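Side-chain contacts in CRISPR-associated endonuclease/helicase Cas3 (Thermus thermophilus HB8, PDB 3SK9), which cuts single-stranded DNA in CRISPR immunity through its metal-dependent N-terminal HD nuclease domain, the part present here, which precedes a helicase/ATPase domain in the whole protein: residues L118-L121 against L122-G126; F145-A149 against E150-R154; R157-R160 against T161-P164; R170-L173 against L174-F178; Q254-F258 against G259-P263. All coordinates share one frame; numbering follows the deposited sequence.

Contact 1: L118-L121 against L122-G126; sequences LRRL and LKEKG
L118 and L122 meet one turn apart near the C-terminal end of helix 110-124, an element of the mainly helical HD nuclease domain that closes here in a Schellman motif at G126. Both leucines carry CG beside the backbone N with CD1 extended, so they run down the same flank of the helix; CB of L118 lies 4.1 Å from CD1 of L122. The L118 side chain is about 7 Å from that of the metal ligand H74, so this flank lies close to the metal site, not in it.

K123 folds back along the preceding turn. With chi1 at -63° and the rest of the chain extended, its methylenes run past the carbonyl of R119, CE coming 3.1 Å from R119 O. The ammonium is hydrogen-bonded to N133 of helix 129-138, although R119 NH2 is a like charge 4.5 Å from K123 NZ.

R120 and E124 are not ion-paired with each other. The arginine is bent at chi2 and chi3, its NE remains 5.6 Å from E124 OE2, and that carboxylate bonds to R171 of helix 165-181 instead. What meets the carboxylate is a methylene of the arginine: R120 CG lies 3.5 Å from E124 OE2. E124 also runs alongside L121, both pointing the same way. At the helix end, positive phi (113°) turns the chain at G126, whose N donates to K123 O at 3.0 Å.

Contact 2: F145-A149 against E150-R154; sequences FPANA and EEKSR
E151 reaches back to N148, and its side chain can be followed atom by atom. Its CB lies beside the backbone O and the amide OD1 of N148, both at 3.6 Å. CG, set beside the backbone N by the first torsion, passes OD1 of N148 at 3.5 Å. The chain then runs extended to CD, near ND2 of N148, the two side chains crossing at about a right angle with their planes 37° apart. At the tip, OE1 accepts from N148 N at 3.0 Å through its anti lone pair, the one directed away from OE2, and also comes close to CA and CB of A147. OE2 turns to H142, so both carboxylate oxygens are engaged.

The reverse bond completes a capping box at the start of helix 149-161. N148, the N-cap, holds CG between its backbone N and carbonyl carbon (chi1 62°), which directs OD1 at the first turn; E151 N donates to OD1 at 2.8 Å in a nearly straight bond (176°).

Next to the box, K152 lays CG 4.1 Å from CB of A147, a buried alanine that also packs on V112 of helix 110-124. The lysine bends at chi3 and its NZ is joined to A147 O by a water, which donates to that carbonyl and accepts from NZ at 3.2 Å.

Contact 3: R157-R160 against T161-P164; sequences RHLR and TEDP
T161 comes first, and its contact with H158 is made through one carbonyl. H158 O receives a weak bond from T161 N at 3.2 Å, bent to 135° at the hydrogen, and a second weak one from the hydroxyl, T161 OG1 standing 3.5 Å away. The hydroxyl can turn back because a chi1 of 64° puts OG1 between the backbone N and the carbonyl carbon. The same torsion sets CG2 beside the backbone N, where it lies against the carbonyl carbon of R160 and faces R157 O at a looser 4.2 Å.

E162 follows, with psi opened to 154°, a value outside the helical range. Its CG also occupies the position between N and carbonyl carbon, and the chain beyond is extended, so the side chain runs alongside that of L159, pointing the same way. CG of E162 touches L159 O at 3.3 Å. Farther out, the methyl CD2 of L159 sits beside the carboxylate, 3.4 Å from E162 OE2 and 3.5 Å from E162 OE1. L159 also packs against F113 and F117 of helix 110-124. The acid is buried, and its charge is met by R170 and K167 of the next helix, both bonded to OE1, which probably favours the ionised form.

D163 and P164 carry the chain on: the aspartate's OD2 accepts from L165 N, capping helix 165-181. After the weak bonds at T161, helix 149-161 thus gives way, through E162 and the capping D163, to helix 165-181, a short helix-loop-helix connection within the HD domain.

Contact 4: R170-L173 against L174-F178; sequences RRWL and LEEVF
W172 and E176 stand one turn apart on helix 165-181, a long helix of the HD nuclease domain, and their side chains lie side by side, pointing the same way. The carboxylate is laid almost parallel to the indole, the planes 11° apart, with OE1 of E176 3.9 Å above one face and offset toward the rim. It sits over the outer edge of the six-membered ring: E176 OE1 is 4.0 Å from both CZ2 and CH2 of W172, and nearer the backbone E176 CB approaches CZ3. Both residues place CG beside their own carbonyl carbon (chi1 -170° for the tryptophan), and a bend at chi2 then turns the glutamate's carboxylate over the ring.

The next shell suggests how a carboxylate can rest over an aromatic face. Its oxygens are held by R179 and R180 farther along the helix, OE1 by the former and OE2 by the latter, and this pairing probably offsets the unfavourable meeting of a negative charge with the ring's electrons. W172 is in turn packed on A11, A14 and L15 of helix 10-16, while E176 touches L27 of helix 26-43.

Round the helix, L173 and V177 make the inward flank, packed on L27 as well; the V177 side chain is about 9 Å from that of the metal ligand H29. CG2 of V177, beside its backbone N, lies 3.5 Å from L173 O. Under all of this runs regular i to i+4 backbone bonding, including E176 N to W172 O at 2.9 Å and L174 N to R170 O at 3.2 Å.

Contact 5: Q254-F258 against G259-P263; sequences QRREF and GELFP
R255 and F262 face each other as a hydrogen-bonded pair in an antiparallel beta hairpin: R255 N gives to F262 O at 2.8 Å and F262 N gives to R255 O at 3.0 Å. E257 and E260, the ends of the type I' turn, repeat the pattern. There E257 N to E260 O is nearly straight (169°), whereas E260 N approaches E257 O from 47° above its carbonyl plane. F258 and G259, both with positive phi, form the turn; F258 O accepts from R201 and G259 O from T48. Between the bonded pairs, L261 N is satisfied by E44.

Among side chains, R255 grips E257 side-on with two nitrogens: NE and NH2 each reach the single oxygen E257 OE1 at 3.0 Å, from the same face of the carboxylate and close to the guanidinium plane. This oxygen also lies 3.8 Å from CD2 of F262, with the ring turned 70° to the carboxylate. The buried E260 has OE1 bonded to Y52.

On the face carrying R256 and L261, the leucine methyl CD2 sits 3.6 Å above the R256 guanidinium plane, offset toward its rim, and 3.7 Å from Q254 NE2.

The face bearing E257, E260 and F262 looks toward helix 196-213: E257 and E260 touch A204 and the F262 ring meets F208, while F258 at the turn packs on L200 and M203 of the same helix.

In the fold
Contacts 1 and 4 are the partly buried pair, near the metal-binding residues, while contacts 2, 3 and 5 lie at the surface. Helices 110-124 and 165-181 are tied directly, since contacts 1 and 4 share two salt bridges, E124 with R171 and K125 with E175. Contacts 2 and 3 use the two ends of helix 149-161, one opening it with reciprocal side-chain bonds, the other closing it with weak ones; contact 3 is then joined to contact 4 by E162 and R170. Contact 5, the lone strand pair, stands apart, its centre about 39 Å from that of contact 3, and relies on cross-strand backbone bonds where the helices use intrahelical ones.

Contact 1: L118-L121 against L122-G126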
# COMPACT_ATOMS: atom_id res chain seq x y z
N LEU A 118 0.58 11.14 0.13
CA LEU A 118 1.89 10.53 -0.04
C LEU A 118 2.90 11.53 -0.63
O LEU A 118 4.10 11.39 -0.35
CB LEU A 118 1.82 9.25 -0.89
CG LEU A 118 1.16 8.06 -0.18
CD1 LEU A 118 1.21 6.77 -1.07
CD2 LEU A 118 1.85 7.80 1.15
N ARG A 119 2.43 12.51 -1.43
CA ARG A 119 3.33 13.52 -1.98
C ARG A 119 4.03 14.21 -0.81
O ARG A 119 5.24 14.46 -0.84
CB ARG A 119 2.59 14.56 -2.84
CG ARG A 119 2.25 14.04 -4.26
CD ARG A 119 1.37 15.05 -5.04
NE ARG A 119 2.05 16.32 -5.30
CZ ARG A 119 2.65 16.65 -6.45
NH1 ARG A 119 2.68 15.79 -7.48
NH2 ARG A 119 3.22 17.85 -6.57
N ARG A 120 3.27 14.52 0.23
CA ARG A 120 3.85 15.16 1.42
C ARG A 120 4.64 14.18 2.30
O ARG A 120 5.76 14.46 2.71
CB ARG A 120 2.69 15.74 2.24
CG ARG A 120 3.08 16.70 3.34
CD ARG A 120 2.00 17.76 3.52
NE ARG A 120 1.82 18.59 2.33
CZ ARG A 120 0.88 19.53 2.20
NH1 ARG A 120 0.02 19.77 3.19
NH2 ARG A 120 0.80 20.25 1.08
N LEU A 121 4.03 13.04 2.61
CA LEU A 121 4.53 12.15 3.62
C LEU A 121 5.81 11.45 3.20
O LEU A 121 6.69 11.24 4.04
CB LEU A 121 3.47 11.10 3.96
CG LEU A 121 2.54 11.50 5.11
CD1 LEU A 121 2.01 12.92 5.01
CD2 LEU A 121 1.39 10.48 5.13
N LEU A 122 5.92 11.08 1.92
CA LEU A 122 7.13 10.41 1.42
C LEU A 122 8.32 11.41 1.38
O LEU A 122 9.47 11.04 1.62
CB LEU A 122 6.89 9.77 0.04
CG LEU A 122 5.92 8.57 0.02
CD1 LEU A 122 5.75 8.08 -1.43
CD2 LEU A 122 6.33 7.38 0.94
N LYS A 123 8.04 12.68 1.11
CA LYS A 123 9.10 13.65 1.18
C LYS A 123 9.56 13.88 2.62
O LYS A 123 10.75 14.07 2.84
CB LYS A 123 8.69 14.96 0.53
CG LYS A 123 8.39 14.85 -0.95
CD LYS A 123 7.88 16.16 -1.55
CE LYS A 123 7.18 15.80 -2.91
NZ LYS A 123 6.29 16.83 -3.38
N GLU A 124 8.64 13.88 3.59
CA GLU A 124 9.03 14.05 5.00
C GLU A 124 9.92 12.88 5.46
O GLU A 124 10.74 13.02 6.37
CB GLU A 124 7.80 14.10 5.93
CG GLU A 124 6.92 15.35 5.75
CD GLU A 124 5.57 15.19 6.47
OE1 GLU A 124 5.36 14.14 7.11
OE2 GLU A 124 4.74 16.11 6.37
N LYS A 125 9.69 11.70 4.88
CA LYS A 125 10.50 10.52 5.24
C LYS A 125 11.89 10.56 4.62
O LYS A 125 12.73 9.73 4.95
CB LYS A 125 9.82 9.23 4.79
CG LYS A 125 8.65 8.78 5.66
CD LYS A 125 9.06 8.41 7.09
CE LYS A 125 9.75 7.07 7.24
NZ LYS A 125 10.00 6.77 8.71
N GLY A 126 12.11 11.50 3.70
CA GLY A 126 13.42 11.69 3.08
C GLY A 126 13.54 11.37 1.59
O GLY A 126 14.62 11.54 1.00

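Contact 2: F145-A149 against E150-R154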
# COMPACT_ATOMS: atom_id res chain seq x y z
N PHE A 145 -1.48 7.04 -13.22
CA PHE A 145 -1.60 8.35 -13.85
C PHE A 145 -2.06 9.36 -12.77
O PHE A 145 -2.92 9.03 -11.93
CB PHE A 145 -2.61 8.29 -14.99
CG PHE A 145 -2.21 7.36 -16.11
CD1 PHE A 145 -1.24 7.75 -17.02
CD2 PHE A 145 -2.88 6.15 -16.30
CE1 PHE A 145 -0.88 6.93 -18.11
CE2 PHE A 145 -2.50 5.27 -17.38
CZ PHE A 145 -1.51 5.67 -18.27
N PRO A 146 -1.48 10.57 -12.79
CA PRO A 146 -1.76 11.47 -11.67
C PRO A 146 -3.19 12.04 -11.67
O PRO A 146 -3.76 12.34 -12.73
CB PRO A 146 -0.74 12.60 -11.84
CG PRO A 146 -0.38 12.57 -13.31
CD PRO A 146 -0.58 11.16 -13.81
N ALA A 147 -3.72 12.27 -10.48
CA ALA A 147 -5.04 12.90 -10.33
C ALA A 147 -5.06 14.27 -11.02
O ALA A 147 -4.07 15.00 -10.96
CB ALA A 147 -5.35 13.09 -8.89
N ASN A 148 -6.18 14.65 -11.62
CA ASN A 148 -6.23 15.93 -12.33
C ASN A 148 -6.52 17.12 -11.41
O ASN A 148 -6.82 16.96 -10.23
CB ASN A 148 -7.25 15.87 -13.48
CG ASN A 148 -8.70 15.60 -13.00
OD1 ASN A 148 -9.21 16.29 -12.12
ND2 ASN A 148 -9.35 14.60 -13.60
N ALA A 149 -6.50 18.32 -11.97
CA ALA A 149 -6.71 19.55 -11.19
C ALA A 149 -8.03 19.62 -10.47
O ALA A 149 -8.10 20.07 -9.35
CB ALA A 149 -6.57 20.77 -12.08
N GLU A 150 -9.11 19.22 -11.14
CA GLU A 150 -10.41 19.26 -10.52
C GLU A 150 -10.49 18.26 -9.35
O GLU A 150 -10.99 18.62 -8.29
CB GLU A 150 -11.49 18.99 -11.57
CG GLU A 150 -12.93 18.90 -11.01
CD GLU A 150 -13.47 20.20 -10.40
OE1 GLU A 150 -12.83 21.27 -10.50
OE2 GLU A 150 -14.57 20.13 -9.80
N GLU A 151 -10.04 17.02 -9.52
CA GLU A 151 -10.00 16.09 -8.39
C GLU A 151 -9.21 16.66 -7.20
O GLU A 151 -9.65 16.58 -6.06
CB GLU A 151 -9.32 14.79 -8.81
CG GLU A 151 -10.15 13.93 -9.74
CD GLU A 151 -9.38 12.63 -10.11
OE1 GLU A 151 -8.23 12.73 -10.57
OE2 GLU A 151 -9.93 11.51 -9.95
N LYS A 152 -8.04 17.22 -7.47
CA LYS A 152 -7.21 17.73 -6.38
C LYS A 152 -7.88 18.94 -5.71
O LYS A 152 -7.84 19.06 -4.48
CB LYS A 152 -5.81 18.06 -6.86
CG LYS A 152 -5.05 16.81 -7.29
CD LYS A 152 -3.60 17.10 -7.58
CE LYS A 152 -3.43 17.85 -8.88
NZ LYS A 152 -1.99 18.09 -9.13
N SER A 153 -8.52 19.81 -6.50
CA SER A 153 -9.25 20.94 -5.94
C SER A 153 -10.35 20.46 -5.01
O SER A 153 -10.50 21.00 -3.91
CB SER A 153 -9.85 21.81 -7.08
OG SER A 153 -10.64 22.85 -6.55
N ARG A 154 -11.13 19.45 -5.42
CA ARG A 154 -12.18 18.89 -4.55
C ARG A 154 -11.62 18.29 -3.29
O ARG A 154 -12.18 18.50 -2.22
CB ARG A 154 -12.98 17.77 -5.22
CG ARG A 154 -13.99 18.21 -6.22
CD ARG A 154 -14.69 16.99 -6.76
NE ARG A 154 -15.58 17.32 -7.85
CZ ARG A 154 -16.61 16.56 -8.22
NH1 ARG A 154 -16.87 15.43 -7.57
NH2 ARG A 154 -17.37 16.93 -9.23
O HOH W 1 -1.69 14.94 -9.43

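Contact 3: R157-R160 against T161-P164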
# COMPACT_ATOMS: atom_id res chain seq x y z
N ARG A 157 -10.50 20.92 -0.80
CA ARG A 157 -11.65 21.54 -0.13
C ARG A 157 -11.98 20.79 1.19
O ARG A 157 -12.18 21.39 2.26
CB ARG A 157 -12.86 21.58 -1.07
CG ARG A 157 -13.40 22.97 -1.37
CD ARG A 157 -14.49 22.96 -2.47
NE ARG A 157 -13.91 22.95 -3.82
CZ ARG A 157 -14.27 22.13 -4.81
NH1 ARG A 157 -15.24 21.23 -4.63
NH2 ARG A 157 -13.66 22.22 -6.00
N HIS A 158 -12.02 19.47 1.11
CA HIS A 158 -12.27 18.67 2.30
C HIS A 158 -11.14 18.82 3.32
O HIS A 158 -11.37 18.91 4.53
CB HIS A 158 -12.38 17.18 1.94
CG HIS A 158 -13.56 16.84 1.08
ND1 HIS A 158 -14.83 16.67 1.59
CD2 HIS A 158 -13.65 16.59 -0.25
CE1 HIS A 158 -15.65 16.35 0.60
NE2 HIS A 158 -14.96 16.29 -0.52
N LEU A 159 -9.92 18.84 2.83
CA LEU A 159 -8.77 18.83 3.72
C LEU A 159 -8.70 20.13 4.52
O LEU A 159 -8.13 20.16 5.61
CB LEU A 159 -7.46 18.62 2.92
CG LEU A 159 -7.35 17.19 2.36
CD1 LEU A 159 -6.09 17.04 1.53
CD2 LEU A 159 -7.41 16.17 3.51
N ARG A 160 -9.26 21.20 3.98
CA ARG A 160 -9.14 22.49 4.65
C ARG A 160 -10.02 22.53 5.90
O ARG A 160 -9.64 23.14 6.90
CB ARG A 160 -9.48 23.65 3.72
CG ARG A 160 -8.37 23.96 2.74
CD ARG A 160 -8.61 25.29 2.03
NE ARG A 160 -9.84 25.26 1.23
CZ ARG A 160 -9.87 24.92 -0.06
NH1 ARG A 160 -8.75 24.60 -0.70
NH2 ARG A 160 -11.03 24.92 -0.71
N THR A 161 -11.16 21.85 5.85
CA THR A 161 -12.10 21.88 6.97
C THR A 161 -12.01 20.69 7.93
O THR A 161 -12.75 20.64 8.89
CB THR A 161 -13.56 22.03 6.50
OG1 THR A 161 -13.97 20.88 5.74
CG2 THR A 161 -13.72 23.29 5.65
N GLU A 162 -11.12 19.72 7.69
CA GLU A 162 -11.03 18.58 8.62
C GLU A 162 -10.31 18.97 9.91
O GLU A 162 -9.47 19.90 9.93
CB GLU A 162 -10.31 17.38 7.97
CG GLU A 162 -8.88 17.67 7.69
CD GLU A 162 -8.10 16.51 7.04
OE1 GLU A 162 -6.87 16.66 6.98
OE2 GLU A 162 -8.68 15.47 6.61
N ASP A 163 -10.63 18.26 10.98
CA ASP A 163 -9.91 18.37 12.23
C ASP A 163 -8.43 18.12 11.96
O ASP A 163 -8.10 17.16 11.28
CB ASP A 163 -10.45 17.34 13.22
CG ASP A 163 -9.98 17.58 14.63
OD1 ASP A 163 -10.83 17.57 15.54
OD2 ASP A 163 -8.77 17.78 14.84
N PRO A 164 -7.55 18.99 12.46
CA PRO A 164 -6.08 18.90 12.27
C PRO A 164 -5.44 17.59 12.75
O PRO A 164 -4.37 17.18 12.26
CB PRO A 164 -5.55 20.09 13.08
CG PRO A 164 -6.69 21.03 13.15
CD PRO A 164 -7.94 20.23 13.16

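Contact 4: R170-L173 against L174-F178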
# COMPACT_ATOMS: atom_id res chain seq x y z
N ARG A 170 -2.56 10.32 10.05
CA ARG A 170 -2.07 9.70 8.82
C ARG A 170 -0.57 9.52 8.87
O ARG A 170 -0.06 8.54 8.34
CB ARG A 170 -2.57 10.43 7.54
CG ARG A 170 -2.36 11.91 7.47
CD ARG A 170 -3.08 12.51 6.23
NE ARG A 170 -4.53 12.45 6.34
CZ ARG A 170 -5.34 13.52 6.36
NH1 ARG A 170 -4.86 14.76 6.25
NH2 ARG A 170 -6.64 13.34 6.48
N ARG A 171 0.15 10.43 9.53
CA ARG A 171 1.59 10.22 9.65
C ARG A 171 1.88 9.05 10.58
O ARG A 171 2.80 8.23 10.33
CB ARG A 171 2.27 11.50 10.11
CG ARG A 171 2.02 12.66 9.06
CD ARG A 171 2.39 14.11 9.48
NE ARG A 171 2.54 14.99 8.30
CZ ARG A 171 1.56 15.33 7.45
NH1 ARG A 171 0.30 14.89 7.63
NH2 ARG A 171 1.82 16.10 6.40
N TRP A 172 1.07 8.95 11.64
CA TRP A 172 1.16 7.81 12.59
C TRP A 172 0.98 6.47 11.88
O TRP A 172 1.77 5.52 12.07
CB TRP A 172 0.11 7.97 13.69
CG TRP A 172 0.26 6.99 14.88
CD1 TRP A 172 0.85 7.24 16.10
CD2 TRP A 172 -0.25 5.66 14.95
NE1 TRP A 172 0.78 6.12 16.90
CE2 TRP A 172 0.11 5.13 16.21
CE3 TRP A 172 -0.95 4.85 14.05
CZ2 TRP A 172 -0.22 3.83 16.60
CZ3 TRP A 172 -1.29 3.56 14.43
CH2 TRP A 172 -0.91 3.06 15.70
N LEU A 173 -0.00 6.40 10.99
CA LEU A 173 -0.25 5.14 10.28
C LEU A 173 0.92 4.74 9.36
O LEU A 173 1.35 3.58 9.31
CB LEU A 173 -1.52 5.27 9.45
CG LEU A 173 -2.83 5.18 10.24
CD1 LEU A 173 -3.94 5.64 9.41
CD2 LEU A 173 -3.09 3.73 10.76
N LEU A 174 1.41 5.70 8.58
CA LEU A 174 2.60 5.41 7.76
C LEU A 174 3.80 4.93 8.60
O LEU A 174 4.49 3.99 8.24
CB LEU A 174 3.00 6.67 6.98
CG LEU A 174 4.26 6.42 6.11
CD1 LEU A 174 4.18 7.31 4.90
CD2 LEU A 174 5.57 6.67 6.92
N GLU A 175 4.06 5.59 9.72
CA GLU A 175 5.17 5.18 10.56
C GLU A 175 4.93 3.76 11.10
O GLU A 175 5.84 2.95 11.16
CB GLU A 175 5.34 6.23 11.69
CG GLU A 175 6.62 6.18 12.40
CD GLU A 175 7.82 6.42 11.52
OE1 GLU A 175 7.76 7.23 10.55
OE2 GLU A 175 8.85 5.75 11.80
N GLU A 176 3.69 3.43 11.46
CA GLU A 176 3.42 2.08 11.98
C GLU A 176 3.71 0.96 10.95
O GLU A 176 4.19 -0.09 11.32
CB GLU A 176 1.98 2.01 12.47
CG GLU A 176 1.60 0.75 13.18
CD GLU A 176 2.07 0.69 14.64
OE1 GLU A 176 2.78 1.59 15.13
OE2 GLU A 176 1.74 -0.28 15.33
N VAL A 177 3.32 1.16 9.71
CA VAL A 177 3.58 0.20 8.65
C VAL A 177 5.08 0.09 8.39
O VAL A 177 5.61 -1.00 8.41
CB VAL A 177 2.84 0.61 7.37
CG1 VAL A 177 3.23 -0.32 6.20
CG2 VAL A 177 1.30 0.55 7.62
N PHE A 178 5.76 1.22 8.18
CA PHE A 178 7.22 1.16 7.93
C PHE A 178 7.97 0.48 9.06
O PHE A 178 8.86 -0.35 8.85
CB PHE A 178 7.79 2.56 7.68
CG PHE A 178 7.67 3.00 6.26
CD1 PHE A 178 8.80 3.10 5.47
CD2 PHE A 178 6.44 3.19 5.68
CE1 PHE A 178 8.69 3.46 4.13
CE2 PHE A 178 6.33 3.56 4.32
CZ PHE A 178 7.45 3.70 3.56

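Contact 5: Q254-F258 against G259-P263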
# COMPACT_ATOMS: atom_id res chain seq x y z
N GLN A 254 -0.54 -16.14 -17.10
CA GLN A 254 0.15 -15.14 -16.28
C GLN A 254 0.07 -13.77 -16.95
O GLN A 254 -0.01 -13.69 -18.19
CB GLN A 254 1.59 -15.55 -15.99
CG GLN A 254 2.50 -15.44 -17.16
CD GLN A 254 3.89 -15.99 -16.86
OE1 GLN A 254 4.11 -16.63 -15.81
NE2 GLN A 254 4.84 -15.74 -17.77
N ARG A 255 0.07 -12.73 -16.13
CA ARG A 255 0.11 -11.34 -16.58
C ARG A 255 1.52 -10.89 -16.40
O ARG A 255 2.04 -10.96 -15.28
CB ARG A 255 -0.71 -10.41 -15.67
CG ARG A 255 -2.15 -10.53 -15.75
CD ARG A 255 -2.81 -9.73 -14.62
NE ARG A 255 -2.63 -8.27 -14.65
CZ ARG A 255 -3.64 -7.40 -14.46
NH1 ARG A 255 -4.87 -7.85 -14.35
NH2 ARG A 255 -3.43 -6.09 -14.41
N ARG A 256 2.17 -10.44 -17.46
CA ARG A 256 3.53 -9.93 -17.30
C ARG A 256 3.46 -8.42 -17.37
O ARG A 256 3.00 -7.89 -18.37
CB ARG A 256 4.41 -10.52 -18.42
CG ARG A 256 5.62 -9.65 -18.84
CD ARG A 256 6.89 -10.03 -18.08
NE ARG A 256 7.38 -11.35 -18.44
CZ ARG A 256 8.49 -11.91 -17.95
NH1 ARG A 256 9.25 -11.26 -17.07
NH2 ARG A 256 8.84 -13.13 -18.34
N GLU A 257 3.96 -7.71 -16.35
CA GLU A 257 3.88 -6.23 -16.32
C GLU A 257 5.23 -5.70 -15.84
O GLU A 257 5.66 -6.05 -14.73
CB GLU A 257 2.77 -5.76 -15.33
CG GLU A 257 1.34 -6.18 -15.73
CD GLU A 257 0.24 -5.56 -14.85
OE1 GLU A 257 -0.42 -6.31 -14.09
OE2 GLU A 257 0.02 -4.32 -14.92
N PHE A 258 5.93 -4.90 -16.65
CA PHE A 258 7.14 -4.21 -16.14
C PHE A 258 8.13 -5.16 -15.47
O PHE A 258 8.79 -4.81 -14.47
CB PHE A 258 6.76 -3.09 -15.18
CG PHE A 258 5.53 -2.33 -15.64
CD1 PHE A 258 5.60 -1.52 -16.77
CD2 PHE A 258 4.32 -2.45 -14.96
CE1 PHE A 258 4.47 -0.83 -17.22
CE2 PHE A 258 3.17 -1.78 -15.39
CZ PHE A 258 3.24 -0.97 -16.51
N GLY A 259 8.32 -6.32 -16.09
CA GLY A 259 9.31 -7.25 -15.57
C GLY A 259 8.95 -8.03 -14.32
O GLY A 259 9.85 -8.64 -13.70
N GLU A 260 7.67 -8.05 -13.95
CA GLU A 260 7.19 -8.90 -12.84
C GLU A 260 5.94 -9.63 -13.30
O GLU A 260 5.37 -9.32 -14.38
CB GLU A 260 6.90 -8.07 -11.55
CG GLU A 260 5.80 -7.01 -11.72
CD GLU A 260 5.80 -5.92 -10.63
OE1 GLU A 260 6.64 -5.97 -9.71
OE2 GLU A 260 4.94 -5.00 -10.65
N LEU A 261 5.53 -10.62 -12.53
CA LEU A 261 4.48 -11.55 -12.96
C LEU A 261 3.37 -11.66 -11.93
O LEU A 261 3.64 -11.68 -10.71
CB LEU A 261 5.08 -12.98 -13.15
CG LEU A 261 6.20 -13.07 -14.19
CD1 LEU A 261 7.00 -14.42 -14.11
CD2 LEU A 261 5.65 -12.85 -15.61
N PHE A 262 2.15 -11.83 -12.42
CA PHE A 262 1.00 -12.08 -11.55
C PHE A 262 0.13 -13.14 -12.20
O PHE A 262 0.12 -13.25 -13.41
CB PHE A 262 0.15 -10.78 -11.41
CG PHE A 262 0.94 -9.60 -10.85
CD1 PHE A 262 1.27 -9.54 -9.52
CD2 PHE A 262 1.37 -8.58 -11.69
CE1 PHE A 262 2.01 -8.48 -9.02
CE2 PHE A 262 2.11 -7.52 -11.17
CZ PHE A 262 2.43 -7.48 -9.85
N PRO A 263 -0.64 -13.89 -11.41
CA PRO A 263 -1.68 -14.74 -12.03
C PRO A 263 -2.75 -13.91 -12.79
O PRO A 263 -3.22 -12.85 -12.32
CB PRO A 263 -2.30 -15.48 -10.84
CG PRO A 263 -2.08 -14.54 -9.67
CD PRO A 263 -0.75 -13.88 -9.94